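Local structure of Thiol:disulfide interchange protein DsbA (2ZNM) at residues A[14-19]-A[144-149]; A[37-42]-A[94-99]; A[88-93]-A[109-114]; A[103-108]-A[126-131]; A[154-159]-A[176-181]. The protein probably acts as a thiol:disulfide oxidoreductase of the thioredoxin family, exchanging disulfide bonds with thiols of partner proteins in the bacterial periplasm. All coordinates share one frame; numbering follows the deposited sequence.

Contact 1: residues A[14-19]-A[144-149]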
# COMPACT_ATOMS: atom_id res chain seq x y z
N LYS A 14 -9.83 -7.28 -15.20
CA LYS A 14 -10.92 -7.20 -14.23
C LYS A 14 -10.62 -6.02 -13.30
O LYS A 14 -9.51 -5.91 -12.79
CB LYS A 14 -11.04 -8.49 -13.41
CG LYS A 14 -11.47 -9.73 -14.19
CD LYS A 14 -12.98 -9.76 -14.43
CE LYS A 14 -13.50 -11.19 -14.48
NZ LYS A 14 -13.32 -11.89 -13.17
N PRO A 15 -11.61 -5.14 -13.08
CA PRO A 15 -11.42 -3.96 -12.23
C PRO A 15 -11.34 -4.29 -10.74
O PRO A 15 -12.01 -5.21 -10.26
CB PRO A 15 -12.67 -3.11 -12.52
CG PRO A 15 -13.34 -3.75 -13.72
CD PRO A 15 -12.97 -5.19 -13.65
N ILE A 16 -10.51 -3.55 -10.00
CA ILE A 16 -10.44 -3.72 -8.55
C ILE A 16 -11.49 -2.83 -7.89
O ILE A 16 -11.50 -1.61 -8.11
CB ILE A 16 -9.02 -3.42 -7.98
CG1 ILE A 16 -7.95 -4.19 -8.77
CG2 ILE A 16 -8.96 -3.76 -6.48
CD1 ILE A 16 -6.55 -4.17 -8.16
N PRO A 17 -12.41 -3.43 -7.10
CA PRO A 17 -13.44 -2.66 -6.41
C PRO A 17 -12.84 -1.62 -5.47
O PRO A 17 -12.02 -1.95 -4.61
CB PRO A 17 -14.21 -3.73 -5.62
CG PRO A 17 -13.92 -5.01 -6.32
CD PRO A 17 -12.52 -4.88 -6.83
N GLN A 18 -13.25 -0.37 -5.65
CA GLN A 18 -12.76 0.73 -4.82
C GLN A 18 -13.23 0.60 -3.37
O GLN A 18 -14.28 0.03 -3.09
CB GLN A 18 -13.18 2.10 -5.39
CG GLN A 18 -12.46 2.47 -6.70
CD GLN A 18 -12.61 3.94 -7.08
OE1 GLN A 18 -11.87 4.45 -7.91
NE2 GLN A 18 -13.58 4.62 -6.48
N GLU A 19 -12.42 1.14 -2.46
CA GLU A 19 -12.76 1.26 -1.05
C GLU A 19 -14.00 2.15 -0.88
O GLU A 19 -14.91 1.83 -0.11
CB GLU A 19 -11.58 1.92 -0.34
CG GLU A 19 -11.03 1.20 0.86
CD GLU A 19 -9.65 1.74 1.24
OE1 GLU A 19 -9.40 2.96 1.06
OE2 GLU A 19 -8.81 0.94 1.72
N GLU A 144 -2.75 -12.00 -6.05
CA GLU A 144 -2.94 -13.15 -6.93
C GLU A 144 -3.96 -12.87 -8.04
O GLU A 144 -3.68 -13.10 -9.22
CB GLU A 144 -3.35 -14.39 -6.12
CG GLU A 144 -2.30 -14.81 -5.06
CD GLU A 144 -2.64 -16.11 -4.33
OE1 GLU A 144 -3.83 -16.52 -4.31
OE2 GLU A 144 -1.71 -16.72 -3.76
N GLN A 145 -5.12 -12.35 -7.65
CA GLN A 145 -6.23 -12.16 -8.58
C GLN A 145 -5.88 -11.15 -9.66
O GLN A 145 -6.33 -11.28 -10.80
CB GLN A 145 -7.49 -11.74 -7.84
CG GLN A 145 -8.74 -11.68 -8.69
CD GLN A 145 -10.02 -11.82 -7.88
OE1 GLN A 145 -9.99 -12.29 -6.74
NE2 GLN A 145 -11.15 -11.44 -8.48
N TYR A 146 -5.06 -10.17 -9.30
CA TYR A 146 -4.76 -9.07 -10.20
C TYR A 146 -3.30 -9.04 -10.65
O TYR A 146 -2.84 -8.05 -11.22
CB TYR A 146 -5.22 -7.73 -9.59
CG TYR A 146 -6.71 -7.72 -9.28
CD1 TYR A 146 -7.65 -7.54 -10.29
CD2 TYR A 146 -7.17 -7.89 -7.97
CE1 TYR A 146 -9.02 -7.53 -10.01
CE2 TYR A 146 -8.53 -7.88 -7.68
CZ TYR A 146 -9.45 -7.70 -8.70
OH TYR A 146 -10.80 -7.69 -8.42
N ARG A 147 -2.59 -10.15 -10.41
CA ARG A 147 -1.21 -10.37 -10.86
C ARG A 147 -0.26 -9.21 -10.51
O ARG A 147 0.43 -8.67 -11.38
CB ARG A 147 -1.15 -10.70 -12.36
CG ARG A 147 -1.76 -12.05 -12.80
CD ARG A 147 -3.29 -11.99 -12.95
NE ARG A 147 -3.83 -13.03 -13.83
CZ ARG A 147 -4.12 -14.28 -13.46
NH1 ARG A 147 -3.91 -14.70 -12.21
NH2 ARG A 147 -4.63 -15.12 -14.35
N ILE A 148 -0.23 -8.83 -9.24
CA ILE A 148 0.70 -7.79 -8.79
C ILE A 148 2.04 -8.44 -8.45
O ILE A 148 2.21 -9.08 -7.41
CB ILE A 148 0.12 -6.96 -7.61
CG1 ILE A 148 -1.00 -6.04 -8.11
CG2 ILE A 148 1.19 -6.09 -6.98
CD1 ILE A 148 -2.37 -6.61 -7.96
N ASP A 149 3.00 -8.28 -9.36
CA ASP A 149 4.28 -8.97 -9.28
C ASP A 149 5.46 -8.01 -9.16
O ASP A 149 6.61 -8.38 -9.42
CB ASP A 149 4.45 -9.91 -10.49
CG ASP A 149 4.42 -9.17 -11.83
OD1 ASP A 149 4.04 -7.97 -11.86
OD2 ASP A 149 4.78 -9.80 -12.85
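I16 lays its CG1 methylene almost centrally on one face of the Y146 ring, 3.5 Å from the ring centroid and only 5° off the normal, a clear CH-pi contact. The tyrosine CG, anti to the carbonyl carbon (chi1 -58°), carries the ring there. The branch of I16 runs on toward the root of the tyrosine, where I16 CD1 lies 3.7 Å from Y146 CG. On the opposite face sits Q145 CG, the chain neighbour of Y146, displaced toward the rim, which leaves the ring sandwiched between aliphatic carbons. At the ring's edge the carbonyl O of K14 comes to 3.3 Å from Y146 CE1, while P17 CD touches Y146 OH at 3.7 Å. Y146 is the first residue beyond helix 130-145, which closes in a Schellman motif with R147, at positive phi, as its C-prime residue. The contact joins the end of helix 130-145 to the loop between strands 9-11 and 24-30 of the thioredoxin fold. I16 reaches inward as well, touching L27 and F29 of strand 24-30.

Contact 2: residues A[37-42]-A[94-99]; sequences CHHFDP and AVYEQK
H39 and Y96 meet rim to rim, neither ring lying over the face of the other. H39 ND1 approaches Y96 CE2 to 3.4 Å, and H39 CE1 lies 3.7 Å from Y96 CD2. With centroids 5.4 Å apart and planes inclined at 29°, the pair is neither an offset stack nor a T-shaped one. Y96 gets there from helix 84-97 with CG anti to its carbonyl carbon (chi1 -63°), a torsion that sends the ring toward the 37-42 loop. H39 stands on backbone of positive phi, and its side chain also touches F92 and K93, about one helical turn before Y96, with ND1 against the CB of K93. The phenol end is fixed separately: Y96 OH donates to the carbonyl O of C34 and accepts from the backbone N of H36. C34 and C37 are the predicted redox-active pair of the CXXC motif, although no disulfide joins them in this structure. Further along the loop, D41 occupies the N-cap of helix 42-50, its OD2 bonded to the backbone N of L43. Between the rings themselves the attraction is van der Waals, with no hydrogen bond across the two segments. Directional hold comes instead from the tyrosine hydroxyl, which ties the helical insertion to the backbone of the redox motif.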
# COMPACT_ATOMS: atom_id res chain seq x y z
N CYS A 37 14.99 6.05 1.73
CA CYS A 37 16.02 6.69 2.52
C CYS A 37 15.56 7.27 3.88
O CYS A 37 16.37 7.40 4.80
CB CYS A 37 16.80 7.72 1.68
SG CYS A 37 16.07 9.37 1.59
N HIS A 38 14.28 7.61 4.02
CA HIS A 38 13.81 8.10 5.32
C HIS A 38 12.79 7.17 5.99
O HIS A 38 12.10 7.60 6.91
CB HIS A 38 13.25 9.54 5.25
CG HIS A 38 14.26 10.58 4.84
ND1 HIS A 38 15.34 10.93 5.63
CD2 HIS A 38 14.34 11.35 3.73
CE1 HIS A 38 16.04 11.85 5.01
NE2 HIS A 38 15.46 12.13 3.86
N HIS A 39 12.70 5.92 5.52
CA HIS A 39 11.74 4.93 6.04
C HIS A 39 10.28 5.35 5.82
O HIS A 39 9.39 5.05 6.62
CB HIS A 39 11.97 4.61 7.53
CG HIS A 39 13.40 4.29 7.87
ND1 HIS A 39 13.93 3.02 7.73
CD2 HIS A 39 14.39 5.06 8.36
CE1 HIS A 39 15.19 3.03 8.11
NE2 HIS A 39 15.50 4.25 8.50
N PHE A 40 10.04 6.07 4.73
CA PHE A 40 8.68 6.32 4.25
C PHE A 40 8.74 6.45 2.74
O PHE A 40 9.75 6.88 2.18
CB PHE A 40 8.04 7.56 4.92
CG PHE A 40 8.62 8.88 4.46
CD1 PHE A 40 8.08 9.55 3.36
CD2 PHE A 40 9.70 9.45 5.11
CE1 PHE A 40 8.62 10.76 2.93
CE2 PHE A 40 10.25 10.66 4.69
CZ PHE A 40 9.71 11.31 3.59
N ASP A 41 7.65 6.04 2.09
CA ASP A 41 7.48 6.14 0.64
C ASP A 41 7.31 7.61 0.16
O ASP A 41 6.29 8.24 0.44
CB ASP A 41 6.28 5.30 0.24
CG ASP A 41 6.19 5.07 -1.24
OD1 ASP A 41 5.77 3.99 -1.63
OD2 ASP A 41 6.51 5.97 -2.03
N PRO A 42 8.31 8.15 -0.57
CA PRO A 42 8.19 9.53 -1.08
C PRO A 42 7.05 9.73 -2.11
O PRO A 42 6.57 10.85 -2.27
CB PRO A 42 9.56 9.80 -1.73
CG PRO A 42 10.16 8.44 -1.97
CD PRO A 42 9.59 7.52 -0.93
N ALA A 94 12.73 -2.26 10.74
CA ALA A 94 12.83 -3.59 11.31
C ALA A 94 12.94 -4.61 10.17
O ALA A 94 13.74 -5.53 10.23
CB ALA A 94 11.62 -3.86 12.19
N VAL A 95 12.13 -4.43 9.14
CA VAL A 95 12.17 -5.26 7.95
C VAL A 95 13.54 -5.12 7.24
O VAL A 95 14.15 -6.13 6.87
CB VAL A 95 10.94 -4.99 7.03
CG1 VAL A 95 11.03 -5.78 5.73
CG2 VAL A 95 9.64 -5.36 7.75
N TYR A 96 14.05 -3.88 7.13
CA TYR A 96 15.38 -3.60 6.54
C TYR A 96 16.54 -4.28 7.26
O TYR A 96 17.48 -4.75 6.63
CB TYR A 96 15.72 -2.11 6.51
CG TYR A 96 14.83 -1.20 5.68
CD1 TYR A 96 13.85 -1.71 4.82
CD2 TYR A 96 15.00 0.18 5.73
CE1 TYR A 96 13.04 -0.85 4.07
CE2 TYR A 96 14.20 1.03 4.98
CZ TYR A 96 13.23 0.51 4.16
OH TYR A 96 12.44 1.37 3.42
N GLU A 97 16.51 -4.28 8.59
CA GLU A 97 17.64 -4.79 9.37
C GLU A 97 17.73 -6.31 9.37
O GLU A 97 18.82 -6.87 9.51
CB GLU A 97 17.58 -4.23 10.79
CG GLU A 97 17.67 -2.69 10.84
CD GLU A 97 18.00 -2.16 12.22
OE1 GLU A 97 17.53 -2.77 13.21
OE2 GLU A 97 18.73 -1.14 12.32
N GLN A 98 16.58 -6.97 9.20
CA GLN A 98 16.46 -8.44 9.13
C GLN A 98 16.94 -9.20 10.38
O GLN A 98 17.20 -10.41 10.31
CB GLN A 98 17.15 -9.00 7.88
CG GLN A 98 16.53 -8.59 6.56
CD GLN A 98 17.08 -9.39 5.39
OE1 GLN A 98 18.17 -9.11 4.87
NE2 GLN A 98 16.33 -10.40 4.96
N LYS A 99 17.03 -8.51 11.51
CA LYS A 99 17.45 -9.13 12.78
C LYS A 99 16.38 -10.01 13.44
O LYS A 99 16.69 -10.88 14.24
CB LYS A 99 17.95 -8.06 13.76
CG LYS A 99 19.18 -7.29 13.29
CD LYS A 99 19.36 -5.95 14.01
CE LYS A 99 20.76 -5.39 13.73
NZ LYS A 99 20.99 -3.99 14.21

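Contact 3: residues A[88-93]-A[109-114]; sequences NPAVFK and GKWALS
The carbonyl O of W111, the residue whose indole reaches across to A90 and V91, accepts a hydrogen bond from S114 OG at 2.8 Å. The hydroxyl arrives tilted 31° from the carbonyl plane, and Q115 NE2 adds a weak bond to the same oxygen near the end of helix 105-113. W111 CG is trans to the backbone N (chi1 169°), and this directs the benzo ring of the indole at helix 84-97. There W111 CZ2 lies 3.3 Å from the carbonyl O of A90 and 4.0 Å from A90 CB, while W111 CH2 meets V91 CG2 at 3.6 Å. One turn on, the methyl of A94 packs against W111 NE1. Both partners belong to the helical insertion characteristic of DsbA proteins: M74 of helix 69-81 touches V91 and W111 alike, I100 of the connecting loop adds to the indole's surroundings, and A112 and L113 lean on M124 of helix 120-127.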
# COMPACT_ATOMS: atom_id res chain seq x y z
N ASN A 88 4.90 3.15 10.92
CA ASN A 88 5.48 2.61 9.67
C ASN A 88 6.99 2.81 9.57
O ASN A 88 7.69 1.89 9.12
CB ASN A 88 4.80 3.20 8.43
CG ASN A 88 3.59 2.43 8.00
OD1 ASN A 88 3.51 1.21 8.16
ND2 ASN A 88 2.64 3.13 7.42
N PRO A 89 7.51 4.00 9.95
CA PRO A 89 8.96 4.16 9.86
C PRO A 89 9.75 3.07 10.59
O PRO A 89 10.68 2.49 10.01
CB PRO A 89 9.20 5.56 10.48
CG PRO A 89 7.93 6.30 10.23
CD PRO A 89 6.85 5.24 10.43
N ALA A 90 9.35 2.80 11.84
CA ALA A 90 9.89 1.69 12.64
C ALA A 90 9.62 0.30 12.04
O ALA A 90 10.39 -0.63 12.27
CB ALA A 90 9.36 1.77 14.08
N VAL A 91 8.55 0.14 11.28
CA VAL A 91 8.27 -1.14 10.62
C VAL A 91 9.21 -1.36 9.42
O VAL A 91 9.85 -2.42 9.31
CB VAL A 91 6.78 -1.29 10.19
CG1 VAL A 91 6.56 -2.62 9.49
CG2 VAL A 91 5.86 -1.17 11.40
N PHE A 92 9.31 -0.38 8.52
CA PHE A 92 10.31 -0.46 7.46
C PHE A 92 11.69 -0.83 8.00
O PHE A 92 12.36 -1.72 7.46
CB PHE A 92 10.40 0.87 6.69
CG PHE A 92 9.31 1.07 5.69
CD1 PHE A 92 9.40 0.48 4.43
CD2 PHE A 92 8.21 1.86 5.99
CE1 PHE A 92 8.40 0.66 3.49
CE2 PHE A 92 7.20 2.04 5.06
CZ PHE A 92 7.30 1.44 3.81
N LYS A 93 12.11 -0.15 9.07
CA LYS A 93 13.47 -0.27 9.59
C LYS A 93 13.74 -1.66 10.12
O LYS A 93 14.85 -2.18 10.00
CB LYS A 93 13.71 0.78 10.68
CG LYS A 93 15.11 0.73 11.30
CD LYS A 93 15.37 1.90 12.23
CE LYS A 93 16.29 1.51 13.36
NZ LYS A 93 16.84 2.73 14.04
N GLY A 109 4.74 -9.13 18.12
CA GLY A 109 4.26 -8.71 19.44
C GLY A 109 5.34 -8.26 20.40
O GLY A 109 5.26 -7.18 20.98
N LYS A 110 6.37 -9.09 20.56
CA LYS A 110 7.51 -8.73 21.41
C LYS A 110 8.20 -7.47 20.89
O LYS A 110 8.58 -6.60 21.68
CB LYS A 110 8.51 -9.89 21.55
CG LYS A 110 7.97 -11.08 22.35
CD LYS A 110 9.08 -11.78 23.13
CE LYS A 110 8.49 -12.71 24.20
NZ LYS A 110 9.50 -13.05 25.25
N TRP A 111 8.35 -7.36 19.57
CA TRP A 111 8.92 -6.16 18.96
C TRP A 111 8.09 -4.90 19.24
O TRP A 111 8.65 -3.87 19.65
CB TRP A 111 9.10 -6.36 17.45
CG TRP A 111 9.43 -5.08 16.71
CD1 TRP A 111 10.66 -4.51 16.58
CD2 TRP A 111 8.51 -4.23 16.00
NE1 TRP A 111 10.57 -3.35 15.84
CE2 TRP A 111 9.26 -3.16 15.47
CE3 TRP A 111 7.12 -4.27 15.77
CZ2 TRP A 111 8.68 -2.14 14.72
CZ3 TRP A 111 6.55 -3.26 15.03
CH2 TRP A 111 7.33 -2.21 14.52
N ALA A 112 6.78 -4.98 19.01
CA ALA A 112 5.88 -3.85 19.17
C ALA A 112 5.90 -3.26 20.57
O ALA A 112 5.94 -2.04 20.73
CB ALA A 112 4.46 -4.24 18.79
N LEU A 113 5.89 -4.13 21.57
CA LEU A 113 5.85 -3.72 22.98
C LEU A 113 7.14 -3.02 23.46
O LEU A 113 7.09 -2.16 24.33
CB LEU A 113 5.49 -4.91 23.87
CG LEU A 113 4.03 -5.30 24.16
CD1 LEU A 113 3.36 -4.27 25.07
CD2 LEU A 113 3.19 -5.53 22.92
N SER A 114 8.28 -3.38 22.87
CA SER A 114 9.57 -2.77 23.18
C SER A 114 9.83 -1.41 22.48
O SER A 114 10.83 -0.75 22.77
CB SER A 114 10.71 -3.74 22.85
OG SER A 114 10.80 -3.96 21.45

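Contact 4: residues A[103-108]-A[126-131]; sequences ENRSVA and AYDSPE
R105 NE donates to D128 OD1 over 3.0 Å in a nearly straight hydrogen bond (166° at the proton), the core of a salt bridge. The acceptor lies close to the guanidinium plane, but the donor meets the carboxylate from above, 47° out of its plane. The two flat groups are therefore well away from coplanar, and the second pair, R105 NH2 and D128 OD2, stays 3.5 Å apart. An extended arginine chain, with CG opposite the backbone N (chi1 -176°), spans the gap and lets its aliphatic part pack on the way: R105 CG touches Y127 CE2 at 3.7 Å. Deeper in, A108 CB lies 3.7 Å from Y127 OH. Y127 also rests on A77 of helix 69-81, whose R73 bonds the carbonyl O of Y127 and forms a long, weak ion pair with D128. Within the helical domain inserted into the thioredoxin fold, the contact thus joins the first turn of helix 105-113 to the end of helix 120-127. R105, in the first turn of its helix, would be disfavoured by the helix dipole, and the pairing with D128 probably offsets this.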
# COMPACT_ATOMS: atom_id res chain seq x y z
N GLU A 103 7.52 -11.41 10.49
CA GLU A 103 6.40 -12.15 9.90
C GLU A 103 5.72 -13.04 10.93
O GLU A 103 4.60 -13.48 10.74
CB GLU A 103 6.87 -13.04 8.75
CG GLU A 103 7.16 -12.33 7.45
CD GLU A 103 8.63 -11.93 7.31
OE1 GLU A 103 9.35 -11.85 8.34
OE2 GLU A 103 9.07 -11.71 6.17
N ASN A 104 6.43 -13.34 12.00
CA ASN A 104 5.94 -14.20 13.06
C ASN A 104 5.20 -13.38 14.11
O ASN A 104 5.73 -12.41 14.63
CB ASN A 104 7.12 -14.93 13.68
CG ASN A 104 6.70 -15.91 14.73
OD1 ASN A 104 6.32 -17.04 14.42
ND2 ASN A 104 6.78 -15.51 15.99
N ARG A 105 3.96 -13.78 14.41
CA ARG A 105 3.11 -13.07 15.38
C ARG A 105 3.76 -12.77 16.73
O ARG A 105 3.70 -11.63 17.21
CB ARG A 105 1.79 -13.83 15.61
CG ARG A 105 0.82 -13.09 16.52
CD ARG A 105 -0.50 -13.79 16.57
NE ARG A 105 -1.30 -13.43 17.74
CZ ARG A 105 -1.34 -14.13 18.87
NH1 ARG A 105 -0.61 -15.24 18.99
NH2 ARG A 105 -2.11 -13.74 19.88
N SER A 106 4.34 -13.78 17.36
CA SER A 106 4.92 -13.59 18.68
C SER A 106 6.16 -12.69 18.64
O SER A 106 6.40 -11.93 19.58
CB SER A 106 5.21 -14.94 19.36
OG SER A 106 6.10 -15.72 18.59
N VAL A 107 6.92 -12.77 17.55
CA VAL A 107 8.07 -11.87 17.33
C VAL A 107 7.60 -10.44 17.08
O VAL A 107 8.14 -9.50 17.64
CB VAL A 107 9.01 -12.39 16.19
CG1 VAL A 107 10.05 -11.35 15.80
CG2 VAL A 107 9.71 -13.68 16.61
N ALA A 108 6.57 -10.28 16.25
CA ALA A 108 5.95 -8.98 16.01
C ALA A 108 5.47 -8.35 17.32
O ALA A 108 5.79 -7.20 17.61
CB ALA A 108 4.82 -9.10 15.03
N ALA A 126 -4.99 -3.99 17.36
CA ALA A 126 -5.45 -4.02 15.97
C ALA A 126 -4.94 -5.26 15.23
O ALA A 126 -5.60 -5.78 14.33
CB ALA A 126 -5.00 -2.76 15.23
N TYR A 127 -3.76 -5.73 15.64
CA TYR A 127 -3.08 -6.85 15.01
C TYR A 127 -3.80 -8.18 15.24
O TYR A 127 -3.83 -9.04 14.35
CB TYR A 127 -1.66 -6.91 15.58
CG TYR A 127 -0.70 -7.83 14.89
CD1 TYR A 127 0.23 -7.34 13.98
CD2 TYR A 127 -0.70 -9.20 15.16
CE1 TYR A 127 1.14 -8.18 13.35
CE2 TYR A 127 0.19 -10.05 14.54
CZ TYR A 127 1.11 -9.54 13.63
OH TYR A 127 2.01 -10.39 13.02
N ASP A 128 -4.40 -8.34 16.42
CA ASP A 128 -5.04 -9.58 16.83
C ASP A 128 -6.56 -9.49 16.69
O ASP A 128 -7.29 -10.32 17.23
CB ASP A 128 -4.68 -9.92 18.28
CG ASP A 128 -3.22 -10.32 18.44
OD1 ASP A 128 -2.57 -10.71 17.45
OD2 ASP A 128 -2.73 -10.27 19.59
N SER A 129 -7.02 -8.47 15.98
CA SER A 129 -8.45 -8.32 15.73
C SER A 129 -8.80 -8.98 14.39
O SER A 129 -7.93 -9.06 13.50
CB SER A 129 -8.86 -6.85 15.76
OG SER A 129 -8.74 -6.29 14.47
N PRO A 130 -10.05 -9.46 14.24
CA PRO A 130 -10.45 -10.17 13.02
C PRO A 130 -10.34 -9.34 11.75
O PRO A 130 -10.04 -9.87 10.69
CB PRO A 130 -11.92 -10.57 13.29
CG PRO A 130 -12.38 -9.68 14.38
CD PRO A 130 -11.16 -9.36 15.21
N GLU A 131 -10.57 -8.03 11.88
CA GLU A 131 -10.44 -7.08 10.78
C GLU A 131 -9.06 -7.16 10.11
O GLU A 131 -8.96 -7.22 8.88
CB GLU A 131 -10.74 -5.65 11.26
CG GLU A 131 -12.23 -5.38 11.62
CD GLU A 131 -12.66 -5.90 13.00
OE1 GLU A 131 -11.79 -6.29 13.82
OE2 GLU A 131 -13.89 -5.92 13.27

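Contact 5: residues A[154-159]-A[176-181]; sequences VIVGGK and KELVAK
V156 CB lies 4.1 Å from L178 CB, and from there the two methyl branches part. V156 CG1, placed opposite the backbone N (chi1 -176°), goes to the helix backbone and the next side chain: it is 3.9 Å from the carbonyl C of L178, as far from the N of V179, and 3.7 Å from V179 CG2. V156 CG2 stays with the leucine, 4.0 Å from L178 CB and equally far from L178 CD2. The valine is thus seated between two successive helix residues, crossing V179 at about a right angle. Here the C-terminal helix 167-185 packs on one face of the thioredoxin-fold sheet, in the beta-beta-alpha half of that fold. Around V156, L178 continues onto Y9, Y160 and V162, whereas V179 reaches I24 and V26 of strand 24-30 and P52 in a loop. I155, the preceding residue of the strand, points away from the helix to the other face of the sheet, where it touches I16 and F29. Immediately after V156 the hairpin between strands 153-156 and 160-162 turns back through G157 and G158, both at positive phi as in a type I' beta turn. The turn is closed by a bond of 3.1 Å from K159 N to the carbonyl O of V156.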
# COMPACT_ATOMS: atom_id res chain seq x y z
N VAL A 154 0.86 1.00 -9.06
CA VAL A 154 -0.22 1.95 -8.84
C VAL A 154 -1.39 1.68 -9.79
O VAL A 154 -1.23 1.61 -11.00
CB VAL A 154 0.27 3.43 -8.96
CG1 VAL A 154 -0.90 4.41 -8.83
CG2 VAL A 154 1.33 3.74 -7.90
N ILE A 155 -2.58 1.53 -9.20
CA ILE A 155 -3.82 1.40 -9.94
C ILE A 155 -4.78 2.57 -9.63
O ILE A 155 -5.02 2.90 -8.46
CB ILE A 155 -4.46 0.03 -9.69
CG1 ILE A 155 -3.42 -1.05 -10.01
CG2 ILE A 155 -5.71 -0.14 -10.55
CD1 ILE A 155 -3.68 -2.41 -9.43
N VAL A 156 -5.31 3.18 -10.69
CA VAL A 156 -6.15 4.38 -10.59
C VAL A 156 -7.61 4.09 -10.96
O VAL A 156 -7.89 3.50 -12.02
CB VAL A 156 -5.62 5.52 -11.49
CG1 VAL A 156 -6.46 6.81 -11.29
CG2 VAL A 156 -4.14 5.79 -11.24
N GLY A 157 -8.52 4.50 -10.09
CA GLY A 157 -9.95 4.27 -10.29
C GLY A 157 -10.31 2.81 -10.49
O GLY A 157 -11.33 2.51 -11.10
N GLY A 158 -9.45 1.92 -10.00
CA GLY A 158 -9.64 0.47 -10.10
C GLY A 158 -9.37 -0.15 -11.47
O GLY A 158 -9.45 -1.37 -11.62
N LYS A 159 -9.02 0.68 -12.45
CA LYS A 159 -9.04 0.27 -13.85
C LYS A 159 -7.69 0.33 -14.56
O LYS A 159 -7.41 -0.48 -15.44
CB LYS A 159 -10.02 1.13 -14.65
CG LYS A 159 -11.47 0.70 -14.60
CD LYS A 159 -12.30 1.53 -15.58
CE LYS A 159 -13.56 0.77 -15.98
NZ LYS A 159 -14.36 1.51 -17.01
N LYS A 176 -1.80 11.66 -12.25
CA LYS A 176 -2.69 12.82 -12.28
C LYS A 176 -3.58 12.88 -13.53
O LYS A 176 -4.77 13.18 -13.43
CB LYS A 176 -1.94 14.13 -12.05
CG LYS A 176 -1.78 14.46 -10.56
CD LYS A 176 -0.97 15.72 -10.33
CE LYS A 176 -1.74 16.97 -10.77
NZ LYS A 176 -0.94 18.23 -10.58
N GLU A 177 -2.99 12.56 -14.68
CA GLU A 177 -3.71 12.47 -15.96
C GLU A 177 -4.74 11.34 -15.96
O GLU A 177 -5.81 11.47 -16.55
CB GLU A 177 -2.73 12.29 -17.12
CG GLU A 177 -2.07 13.59 -17.62
CD GLU A 177 -1.31 13.41 -18.93
OE1 GLU A 177 -0.57 12.40 -19.09
OE2 GLU A 177 -1.43 14.29 -19.82
N LEU A 178 -4.40 10.23 -15.30
CA LEU A 178 -5.29 9.08 -15.16
C LEU A 178 -6.50 9.36 -14.28
O LEU A 178 -7.59 8.85 -14.53
CB LEU A 178 -4.52 7.86 -14.63
CG LEU A 178 -4.21 6.64 -15.52
CD1 LEU A 178 -4.19 6.92 -17.01
CD2 LEU A 178 -2.90 5.98 -15.08
N VAL A 179 -6.29 10.14 -13.23
CA VAL A 179 -7.39 10.59 -12.37
C VAL A 179 -8.34 11.50 -13.16
O VAL A 179 -9.56 11.41 -13.00
CB VAL A 179 -6.86 11.31 -11.09
CG1 VAL A 179 -7.98 11.98 -10.32
CG2 VAL A 179 -6.12 10.32 -10.20
N ALA A 180 -7.77 12.34 -14.03
CA ALA A 180 -8.57 13.21 -14.91
C ALA A 180 -9.29 12.41 -16.00
O ALA A 180 -10.37 12.79 -16.44
CB ALA A 180 -7.71 14.30 -15.52
N LYS A 181 -8.67 11.31 -16.42
CA LYS A 181 -9.27 10.37 -17.37
C LYS A 181 -10.49 9.67 -16.77
O LYS A 181 -11.56 9.61 -17.39
CB LYS A 181 -8.23 9.34 -17.85
CG LYS A 181 -8.72 8.38 -18.94
CD LYS A 181 -7.60 7.46 -19.39
CE LYS A 181 -8.10 6.37 -20.33
NZ LYS A 181 -8.43 6.88 -21.69

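Contact 5 is buried and wholly apolar, contacts 3 and 4 are partly buried, and contacts 1 and 2 lie at the surface. Contacts 2, 3 and 4 form a chain through the helical insertion: 2 and 3 share helix 84-97, 3 and 4 share helix 105-113. Their chemistry shifts from a ring pair beside the redox loop, through an indole between helices, to a salt bridge farther from that loop. Contacts 1 and 5 meet at the sheet, where I16 N and G158 O, 2.9 Å apart, probably form a hydrogen bond and I16 packs on I155. Contact 1 also uses helix 130-145, as contact 4 does, but their centres are about 24 Å apart.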